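Side-chain contacts in Tll0287 protein (Thermosynechococcus elongatus, PDB 5B82), which binds a covalently attached heme c in a PAS-like domain and probably takes part in redox sensing or electron transfer: residues A[40-43]-A[44-48]; A[102-105]-A[106-109]; A[165-168]-A[169-173]. All blocks are in the same frame, centred on the assembly; numbering follows the deposited sequence.

Overall arrangement
Contacts 1 and 3 both reach heme c, whereas contact 2 stands back, the Leu109 side chain being about 9 Å from the heme. Arg45 in contact 1 lies against the macrocycle on the side of the axial Cys68, and Arg173 in contact 3 on the side of the axial His145. The centres of contacts 1 and 3 are about 17 Å apart, and their nearest atoms about 7 Å, with the heme between the arginines. Contact 2, starting helix 103-114, lies about 24 Å from contact 1 between centres, on the opposite side of the chain's centre. Its centre is about 19 Å from that of contact 3, which it touches where Leu109 O packs on Leu172 CD2 at 3.8 Å.

Contact 1 of 3, residues A[40-43]-A[44-48]; sequences QLDQ and MRIGL. With HEC (heme c), chain B.
Asp42 and Arg45 meet through a water on one flank of helix 28-49, an alpha-helix that carries Arg45 into the heme pocket of this PAS-like fold. The backbone contributes consecutive i to i+4 bonds, the straightest being Ile46 N to Asp42 O (3.0 Å, 175° at the hydrogen), and Gly47 N continues the series on Gln43 O.

Among the polar side chains, the water donates to Asp42 OD1 at 2.7 Å and accepts from Arg45 NE at 2.9 Å, lying in the guanidinium plane at its edge. It thus joins opposite charges too far apart for a direct bond. Tyr176 OH also bonds to Asp42 OD1 and to Arg45 NH2, and Gln88 OE1 takes NH2 as well, so several partners fix the rotation of this buried cation.

Apolar contacts are lighter. Leu41 CD1 lies 4.3 Å from Met44 SD in one of two Leu41 conformers; facing helix 69-82, branched Leu41 and unbranched, pliable Met44 offer an apolar surface. The Ile46 side chain slants across that of Asp42, its CD1 3.7 Å from Asp42 OD2.

Against the heme, Arg45 also lies beside the axial ligand Cys68. Its chain bends at CG-CD (chi3 -46°), bringing the guanidinium face over the porphyrin rim near CHB. Arg45 CD comes closest, 3.4 Å from heme C2B, and Arg45 NH1 rests 3.5 Å from heme C4A.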
loop_
_atom_site.group_PDB
_atom_site.type_symbol
_atom_site.label_atom_id
_atom_site.label_comp_id
_atom_site.label_asym_id
_atom_site.label_seq_id
_atom_site.Cartn_x
_atom_site.Cartn_y
_atom_site.Cartn_z
ATOM N N GLN A 40 -5.170 10.067 3.233
ATOM C CA GLN A 40 -6.051 9.659 4.330
ATOM C C GLN A 40 -6.003 8.158 4.556
ATOM O O GLN A 40 -6.029 7.692 5.704
ATOM C CB GLN A 40 -7.493 10.086 4.052
ATOM C CG GLN A 40 -7.780 11.541 4.348
ATOM C CD GLN A 40 -9.150 11.981 3.853
ATOM O OE1 GLN A 40 -9.819 11.255 3.109
ATOM N NE2 GLN A 40 -9.571 13.177 4.257
ATOM N N LEU A 41 -5.944 7.401 3.465
ATOM C CA LEU A 41 -5.782 5.954 3.559
ATOM C C LEU A 41 -4.464 5.592 4.268
ATOM O O LEU A 41 -4.421 4.691 5.127
ATOM C CB LEU A 41 -5.837 5.334 2.160
ATOM C CG LEU A 41 -5.898 3.815 2.073
ATOM C CD1 LEU A 41 -7.121 3.295 2.821
ATOM C CD2 LEU A 41 -5.921 3.369 0.615
ATOM N N ASP A 42 -3.399 6.312 3.922
ATOM C CA ASP A 42 -2.090 6.072 4.514
ATOM C C ASP A 42 -2.069 6.396 6.018
ATOM O O ASP A 42 -1.575 5.611 6.846
ATOM C CB ASP A 42 -1.028 6.886 3.777
ATOM C CG ASP A 42 0.374 6.393 4.063
ATOM O OD1 ASP A 42 0.615 5.180 3.864
ATOM O OD2 ASP A 42 1.220 7.208 4.503
ATOM N N GLN A 43 -2.629 7.546 6.366
ATOM C CA GLN A 43 -2.682 7.942 7.767
ATOM C C GLN A 43 -3.576 6.988 8.549
ATOM O O GLN A 43 -3.363 6.755 9.743
ATOM C CB GLN A 43 -3.148 9.390 7.902
ATOM C CG GLN A 43 -2.087 10.403 7.480
ATOM C CD GLN A 43 -0.916 10.481 8.450
ATOM O OE1 GLN A 43 -1.106 10.572 9.663
ATOM N NE2 GLN A 43 0.304 10.449 7.916
ATOM N N MET A 44 -4.562 6.415 7.867
ATOM C CA MET A 44 -5.409 5.411 8.500
ATOM C C MET A 44 -4.597 4.184 8.852
ATOM O O MET A 44 -4.658 3.700 9.994
ATOM C CB MET A 44 -6.571 5.004 7.598
ATOM C CG MET A 44 -7.268 3.717 8.050
ATOM S SD MET A 44 -8.591 3.261 6.897
ATOM C CE MET A 44 -8.735 1.515 7.229
ATOM N N ARG A 45 -3.837 3.663 7.885
ATOM C CA ARG A 45 -3.023 2.491 8.220
ATOM C C ARG A 45 -2.073 2.791 9.375
ATOM O O ARG A 45 -1.980 2.019 10.338
ATOM C CB ARG A 45 -2.214 1.980 7.030
ATOM C CG ARG A 45 -1.707 0.549 7.256
ATOM C CD ARG A 45 -0.407 0.275 6.508
ATOM N NE ARG A 45 -0.478 0.749 5.128
ATOM C CZ ARG A 45 -1.031 0.075 4.128
ATOM N NH1 ARG A 45 -1.565 -1.122 4.344
ATOM N NH2 ARG A 45 -1.046 0.598 2.909
ATOM N N ILE A 46 -1.364 3.913 9.266
ATOM C CA ILE A 46 -0.406 4.295 10.301
ATOM C C ILE A 46 -1.073 4.353 11.671
ATOM O O ILE A 46 -0.524 3.887 12.677
ATOM C CB ILE A 46 0.254 5.635 9.948
ATOM C CG1 ILE A 46 1.287 5.409 8.843
ATOM C CG2 ILE A 46 0.911 6.255 11.168
ATOM C CD1 ILE A 46 1.705 6.672 8.127
ATOM N N GLY A 47 -2.283 4.898 11.689
ATOM C CA GLY A 47 -3.072 4.988 12.897
ATOM C C GLY A 47 -3.428 3.637 13.478
ATOM O O GLY A 47 -3.325 3.440 14.690
ATOM N N LEU A 48 -3.849 2.699 12.633
ATOM C CA LEU A 48 -4.188 1.367 13.145
ATOM C C LEU A 48 -2.949 0.648 13.692
ATOM O O LEU A 48 -2.999 0.005 14.742
ATOM C CB LEU A 48 -4.887 0.522 12.077
ATOM C CG LEU A 48 -6.277 1.039 11.702
ATOM C CD1 LEU A 48 -6.874 0.264 10.528
ATOM C CD2 LEU A 48 -7.183 0.978 12.915
HETATM FE FE HEC B . 0.571 -4.623 6.474
HETATM C CHA HEC B . -0.689 -5.957 3.617
HETATM C CHB HEC B . 2.084 -2.114 4.570
HETATM C CHC HEC B . 1.662 -3.082 9.289
HETATM C CHD HEC B . -0.559 -7.288 8.324
HETATM N NA HEC B . 0.733 -4.159 4.461
HETATM C C1A HEC B . 0.008 -4.785 3.468
HETATM C C2A HEC B . 0.126 -4.007 2.250
HETATM C C3A HEC B . 0.893 -2.946 2.531
HETATM C C4A HEC B . 1.292 -3.023 3.913
HETATM C CMA HEC B . 1.316 -1.820 1.575
HETATM C CAA HEC B . -0.535 -4.334 0.886
HETATM C CBA HEC B . 0.446 -4.986 -0.089
HETATM C CGA HEC B . 0.573 -6.456 0.205
HETATM O O1A HEC B . 1.686 -6.903 0.575
HETATM O O2A HEC B . -0.446 -7.188 0.106
HETATM N NB HEC B . 1.679 -2.936 6.835
HETATM C C1B HEC B . 2.160 -2.008 5.935
HETATM C C2B HEC B . 2.755 -0.911 6.670
HETATM C C3B HEC B . 2.645 -1.185 7.971
HETATM C C4B HEC B . 1.959 -2.454 8.103
HETATM C CMB HEC B . 3.444 0.326 6.038
HETATM C CAB HEC B . 3.139 -0.304 9.143
HETATM C CBB HEC B . 2.343 1.025 9.206
HETATM N NC HEC B . 0.583 -5.119 8.435
HETATM C C1C HEC B . 1.037 -4.302 9.445
HETATM C C2C HEC B . 0.613 -4.877 10.705
HETATM C C3C HEC B . 0.121 -6.102 10.453
HETATM C C4C HEC B . 0.014 -6.236 9.012
HETATM C CMC HEC B . 1.111 -4.353 12.073
HETATM C CAC HEC B . -0.354 -7.162 11.484
HETATM C CBC HEC B . -1.471 -6.690 12.444
HETATM N ND HEC B . -0.397 -6.375 6.047
HETATM C C1D HEC B . -0.894 -7.268 6.989
HETATM C C2D HEC B . -1.817 -8.176 6.336
HETATM C C3D HEC B . -1.835 -7.751 4.873
HETATM C C4D HEC B . -0.932 -6.636 4.784
HETATM C CMD HEC B . -2.615 -9.335 6.970
HETATM C CAD HEC B . -2.662 -8.354 3.717
HETATM C CBD HEC B . -3.975 -7.581 3.733
HETATM C CGD HEC B . -4.833 -7.917 2.533
HETATM O O1D HEC B . -5.262 -9.085 2.398
HETATM O O2D HEC B . -5.088 -7.003 1.719
HETATM O O HOH W 1 1.174 3.080 5.536
#

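Contact 2 of 3, residues A[102-105]-A[106-109]; sequences TALD and VQAL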
loop_
_atom_site.group_PDB
_atom_site.type_symbol
_atom_site.label_atom_id
_atom_site.label_comp_id
_atom_site.label_asym_id
_atom_site.label_seq_id
_atom_site.Cartn_x
_atom_site.Cartn_y
_atom_site.Cartn_z
ATOM N N THR A 102 2.064 -4.405 -14.401
ATOM C CA THR A 102 2.442 -3.737 -15.639
ATOM C C THR A 102 3.837 -3.139 -15.563
ATOM O O THR A 102 4.407 -3.012 -14.476
ATOM C CB THR A 102 1.477 -2.592 -15.970
ATOM O OG1 THR A 102 1.450 -1.670 -14.879
ATOM C CG2 THR A 102 0.068 -3.118 -16.219
ATOM N N ALA A 103 4.371 -2.773 -16.727
ATOM C CA ALA A 103 5.644 -2.067 -16.821
ATOM C C ALA A 103 5.583 -0.762 -16.048
ATOM O O ALA A 103 6.585 -0.310 -15.496
ATOM C CB ALA A 103 6.005 -1.803 -18.273
ATOM N N LEU A 104 4.406 -0.151 -15.997
ATOM C CA LEU A 104 4.251 1.082 -15.234
ATOM C C LEU A 104 4.377 0.846 -13.732
ATOM O O LEU A 104 4.968 1.665 -13.018
ATOM C CB LEU A 104 2.920 1.759 -15.552
ATOM C CG LEU A 104 2.664 3.063 -14.797
ATOM C CD1 LEU A 104 3.813 4.050 -14.947
ATOM C CD2 LEU A 104 1.355 3.674 -15.270
ATOM N N ASP A 105 3.816 -0.252 -13.240
ATOM C CA ASP A 105 3.966 -0.572 -11.821
ATOM C C ASP A 105 5.455 -0.654 -11.465
ATOM O O ASP A 105 5.923 -0.044 -10.482
ATOM C CB ASP A 105 3.267 -1.892 -11.469
ATOM C CG ASP A 105 1.745 -1.773 -11.443
ATOM O OD1 ASP A 105 1.225 -0.666 -11.182
ATOM O OD2 ASP A 105 1.066 -2.799 -11.656
ATOM N N VAL A 106 6.194 -1.392 -12.288
ATOM C CA VAL A 106 7.606 -1.641 -12.040
ATOM C C VAL A 106 8.390 -0.347 -12.150
ATOM O O VAL A 106 9.287 -0.079 -11.342
ATOM C CB VAL A 106 8.188 -2.706 -12.995
ATOM C CG1 VAL A 106 9.675 -2.876 -12.757
ATOM C CG2 VAL A 106 7.478 -4.033 -12.805
ATOM N N GLN A 107 8.039 0.459 -13.143
ATOM C CA GLN A 107 8.658 1.764 -13.350
ATOM C C GLN A 107 8.468 2.665 -12.130
ATOM O O GLN A 107 9.395 3.367 -11.706
ATOM C CB GLN A 107 8.061 2.446 -14.585
ATOM C CG GLN A 107 8.593 3.857 -14.828
ATOM C CD GLN A 107 7.706 4.681 -15.758
ATOM O OE1 GLN A 107 7.599 5.901 -15.608
ATOM N NE2 GLN A 107 7.072 4.018 -16.721
ATOM N N ALA A 108 7.259 2.646 -11.570
ATOM C CA ALA A 108 6.926 3.539 -10.469
ATOM C C ALA A 108 7.677 3.111 -9.216
ATOM O O ALA A 108 8.295 3.940 -8.541
ATOM C CB ALA A 108 5.422 3.559 -10.220
ATOM N N LEU A 109 7.619 1.811 -8.928
ATOM C CA LEU A 109 8.365 1.256 -7.803
ATOM C C LEU A 109 9.841 1.572 -7.937
ATOM O O LEU A 109 10.474 1.974 -6.968
ATOM C CB LEU A 109 8.147 -0.252 -7.670
ATOM C CG LEU A 109 6.749 -0.641 -7.190
ATOM C CD1 LEU A 109 6.544 -2.148 -7.261
ATOM C CD2 LEU A 109 6.528 -0.152 -5.765
#
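Val106 N bonds back to Thr102 O at 3.3 Å, the first of four successive i to i+4 bonds that start helix 103-114; the last, Leu109 N to Asp105 O, is nearly straight at 176°.

Thr102 suits the N-cap position because its short hydroxyl can reach forward to an amide of the first turn: OG1 accepts from Asp105 N at 3.2 Å. In return, Asp105 turns CG beside its own backbone N (chi1 -73°), and OD2 accepts a weak bond from Thr102 N at 3.3 Å. The same oxygen is bonded by Arg101 N and paired in a salt bridge with Arg87, so the carboxylate ties the first turn both to the loop before it and to strand 85-89.

Leu109 CG sits 3.4 Å from Asp105 O, and Val106 CG2 is 3.6 Å from Thr102 O. Leu104 crosses the Gln107 side chain at a slant and presses on Phe132, while the small Ala108 lets the helix sit close to Phe121, Phe132 and Met175. The reciprocal Thr102-Asp105 pairing is a capping box, the classic start of an alpha-helix, here on one packed against the antiparallel sheet of a PAS-like domain.

Contact 3 of 3, residues A[165-168]-A[169-173]; sequences YGFR and VGDLR. With HEC (heme c), chain B.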
loop_
_atom_site.group_PDB
_atom_site.type_symbol
_atom_site.label_atom_id
_atom_site.label_comp_id
_atom_site.label_asym_id
_atom_site.label_seq_id
_atom_site.Cartn_x
_atom_site.Cartn_y
_atom_site.Cartn_z
ATOM N N TYR A 165 7.743 -9.786 4.259
ATOM C CA TYR A 165 8.498 -9.842 5.510
ATOM C C TYR A 165 9.949 -9.479 5.269
ATOM O O TYR A 165 10.372 -9.292 4.126
ATOM C CB TYR A 165 8.411 -11.235 6.146
ATOM C CG TYR A 165 8.802 -12.371 5.216
ATOM C CD1 TYR A 165 7.834 -13.127 4.566
ATOM C CD2 TYR A 165 10.139 -12.688 4.990
ATOM C CE1 TYR A 165 8.181 -14.158 3.714
ATOM C CE2 TYR A 165 10.494 -13.719 4.140
ATOM C CZ TYR A 165 9.511 -14.450 3.504
ATOM O OH TYR A 165 9.858 -15.481 2.657
ATOM N N GLY A 166 10.709 -9.386 6.354
ATOM C CA GLY A 166 12.130 -9.097 6.272
ATOM C C GLY A 166 12.445 -7.634 6.036
ATOM O O GLY A 166 13.555 -7.293 5.637
ATOM N N PHE A 167 11.473 -6.762 6.276
ATOM C CA PHE A 167 11.699 -5.324 6.141
ATOM C C PHE A 167 12.441 -4.734 7.339
ATOM O O PHE A 167 12.429 -5.300 8.430
ATOM C CB PHE A 167 10.374 -4.588 5.979
ATOM C CG PHE A 167 9.661 -4.895 4.699
ATOM C CD1 PHE A 167 9.997 -4.235 3.530
ATOM C CD2 PHE A 167 8.639 -5.819 4.670
ATOM C CE1 PHE A 167 9.334 -4.513 2.354
ATOM C CE2 PHE A 167 7.973 -6.095 3.495
ATOM C CZ PHE A 167 8.321 -5.440 2.340
ATOM N N ARG A 168 13.078 -3.587 7.121
ATOM C CA ARG A 168 13.648 -2.796 8.206
ATOM C C ARG A 168 13.024 -1.410 8.170
ATOM O O ARG A 168 12.472 -1.008 7.149
ATOM C CB ARG A 168 15.162 -2.676 8.063
ATOM C CG ARG A 168 15.915 -3.980 8.228
ATOM C CD ARG A 168 17.263 -3.768 8.922
ATOM N NE ARG A 168 17.900 -2.499 8.564
ATOM C CZ ARG A 168 18.484 -2.249 7.393
ATOM N NH1 ARG A 168 18.500 -3.175 6.442
ATOM N NH2 ARG A 168 19.039 -1.066 7.166
ATOM N N VAL A 169 13.102 -0.688 9.283
ATOM C CA VAL A 169 12.571 0.667 9.352
ATOM C C VAL A 169 13.239 1.539 8.300
ATOM O O VAL A 169 14.464 1.656 8.270
ATOM C CB VAL A 169 12.808 1.300 10.734
ATOM C CG1 VAL A 169 12.358 2.752 10.739
ATOM C CG2 VAL A 169 12.073 0.519 11.798
ATOM N N GLY A 170 12.427 2.134 7.432
ATOM C CA GLY A 170 12.924 2.999 6.378
ATOM C C GLY A 170 12.896 2.366 5.002
ATOM O O GLY A 170 13.087 3.051 4.000
ATOM N N ASP A 171 12.668 1.057 4.947
ATOM C CA ASP A 171 12.560 0.355 3.665
ATOM C C ASP A 171 11.385 0.852 2.827
ATOM O O ASP A 171 10.397 1.345 3.361
ATOM C CB ASP A 171 12.363 -1.146 3.885
ATOM C CG ASP A 171 13.629 -1.847 4.312
ATOM O OD1 ASP A 171 14.617 -1.142 4.606
ATOM O OD2 ASP A 171 13.625 -3.097 4.361
ATOM N N LEU A 172 11.482 0.686 1.512
ATOM C CA LEU A 172 10.324 0.889 0.646
ATOM C C LEU A 172 9.407 -0.330 0.723
ATOM O O LEU A 172 9.790 -1.430 0.319
ATOM C CB LEU A 172 10.768 1.123 -0.797
ATOM C CG LEU A 172 9.640 1.196 -1.825
ATOM C CD1 LEU A 172 8.758 2.417 -1.563
ATOM C CD2 LEU A 172 10.224 1.217 -3.224
ATOM N N ARG A 173 8.197 -0.130 1.242
ATOM C CA ARG A 173 7.238 -1.215 1.436
ATOM C C ARG A 173 6.483 -1.563 0.151
ATOM O O ARG A 173 6.212 -2.733 -0.131
ATOM C CB ARG A 173 6.228 -0.824 2.516
ATOM C CG ARG A 173 5.073 -1.794 2.659
ATOM C CD ARG A 173 5.516 -3.107 3.312
ATOM N NE ARG A 173 4.394 -4.036 3.416
ATOM C CZ ARG A 173 4.040 -4.898 2.465
ATOM N NH1 ARG A 173 4.734 -4.964 1.338
ATOM N NH2 ARG A 173 2.997 -5.700 2.647
HETATM FE FE HEC B . 0.571 -4.623 6.474
HETATM C CHA HEC B . -0.689 -5.957 3.617
HETATM C CHB HEC B . 2.084 -2.114 4.570
HETATM C CHC HEC B . 1.662 -3.082 9.289
HETATM C CHD HEC B . -0.559 -7.288 8.324
HETATM N NA HEC B . 0.733 -4.159 4.461
HETATM C C1A HEC B . 0.008 -4.785 3.468
HETATM C C2A HEC B . 0.126 -4.007 2.250
HETATM C C3A HEC B . 0.893 -2.946 2.531
HETATM C C4A HEC B . 1.292 -3.023 3.913
HETATM C CMA HEC B . 1.316 -1.820 1.575
HETATM C CAA HEC B . -0.535 -4.334 0.886
HETATM C CBA HEC B . 0.446 -4.986 -0.089
HETATM C CGA HEC B . 0.573 -6.456 0.205
HETATM O O1A HEC B . 1.686 -6.903 0.575
HETATM O O2A HEC B . -0.446 -7.188 0.106
HETATM N NB HEC B . 1.679 -2.936 6.835
HETATM C C1B HEC B . 2.160 -2.008 5.935
HETATM C C2B HEC B . 2.755 -0.911 6.670
HETATM C C3B HEC B . 2.645 -1.185 7.971
HETATM C C4B HEC B . 1.959 -2.454 8.103
HETATM C CMB HEC B . 3.444 0.326 6.038
HETATM C CAB HEC B . 3.139 -0.304 9.143
HETATM C CBB HEC B . 2.343 1.025 9.206
HETATM N NC HEC B . 0.583 -5.119 8.435
HETATM C C1C HEC B . 1.037 -4.302 9.445
HETATM C C2C HEC B . 0.613 -4.877 10.705
HETATM C C3C HEC B . 0.121 -6.102 10.453
HETATM C C4C HEC B . 0.014 -6.236 9.012
HETATM C CMC HEC B . 1.111 -4.353 12.073
HETATM C CAC HEC B . -0.354 -7.162 11.484
HETATM C CBC HEC B . -1.471 -6.690 12.444
HETATM N ND HEC B . -0.397 -6.375 6.047
HETATM C C1D HEC B . -0.894 -7.268 6.989
HETATM C C2D HEC B . -1.817 -8.176 6.336
HETATM C C3D HEC B . -1.835 -7.751 4.873
HETATM C C4D HEC B . -0.932 -6.636 4.784
HETATM C CMD HEC B . -2.615 -9.335 6.970
HETATM C CAD HEC B . -2.662 -8.354 3.717
HETATM C CBD HEC B . -3.975 -7.581 3.733
HETATM C CGD HEC B . -4.833 -7.917 2.533
HETATM O O1D HEC B . -5.262 -9.085 2.398
HETATM O O2D HEC B . -5.088 -7.003 1.719
#
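Phe167 and Arg173 make the dense half of this contact, with Arg173 layered between the Phe167 ring and the heme. Arg173 CD lies over one face of the Phe167 ring in a CH-pi contact, 4.0 Å from its centroid and 22° off the normal. Farther along, the guanidinium has the ring on one face and the porphyrin on the other, with Arg173 NE 3.2 Å from heme CHB; ring and guanidinium planes are 36° apart. Arg173 gets there by a bend at CB-CG (chi2 72°) followed by a straight run to NE. Its NH2 then donates to heme O1A at 2.7 Å, a short, probably charge-assisted bond to a propionate, while NH1 is taken by the Lys92 carbonyl. An arginine suits this place because its methylenes can lie on the phenyl ring and its flat end on the porphyrin, with N-H groups still left for the anion. His145, the axial histidine, touches both Phe167 and Arg173, so this layering belongs to the histidine side of the pocket. Asp171 CB points toward 165-168 and comes 3.9 Å from Phe167 CD1.

Between this half and the surface comes a type II beta turn, Arg168 to Asp171, leading into strand 172-181 of the antiparallel sheet in this PAS-like fold. Asp171 N donates to Arg168 O at 3.0 Å, and Arg168 N returns a bond to Asp171 OD2 at 2.9 Å, meeting that oxygen from above the carboxylate plane. Gly170, third in the turn, has the positive phi that this turn type needs.

The outer side is looser. Val169 and Arg168 are exposed at the turn, and the twice-bent Arg168 chain ends clear of it, Arg168 NH1 staying 4.8 Å from Asp171 OD1.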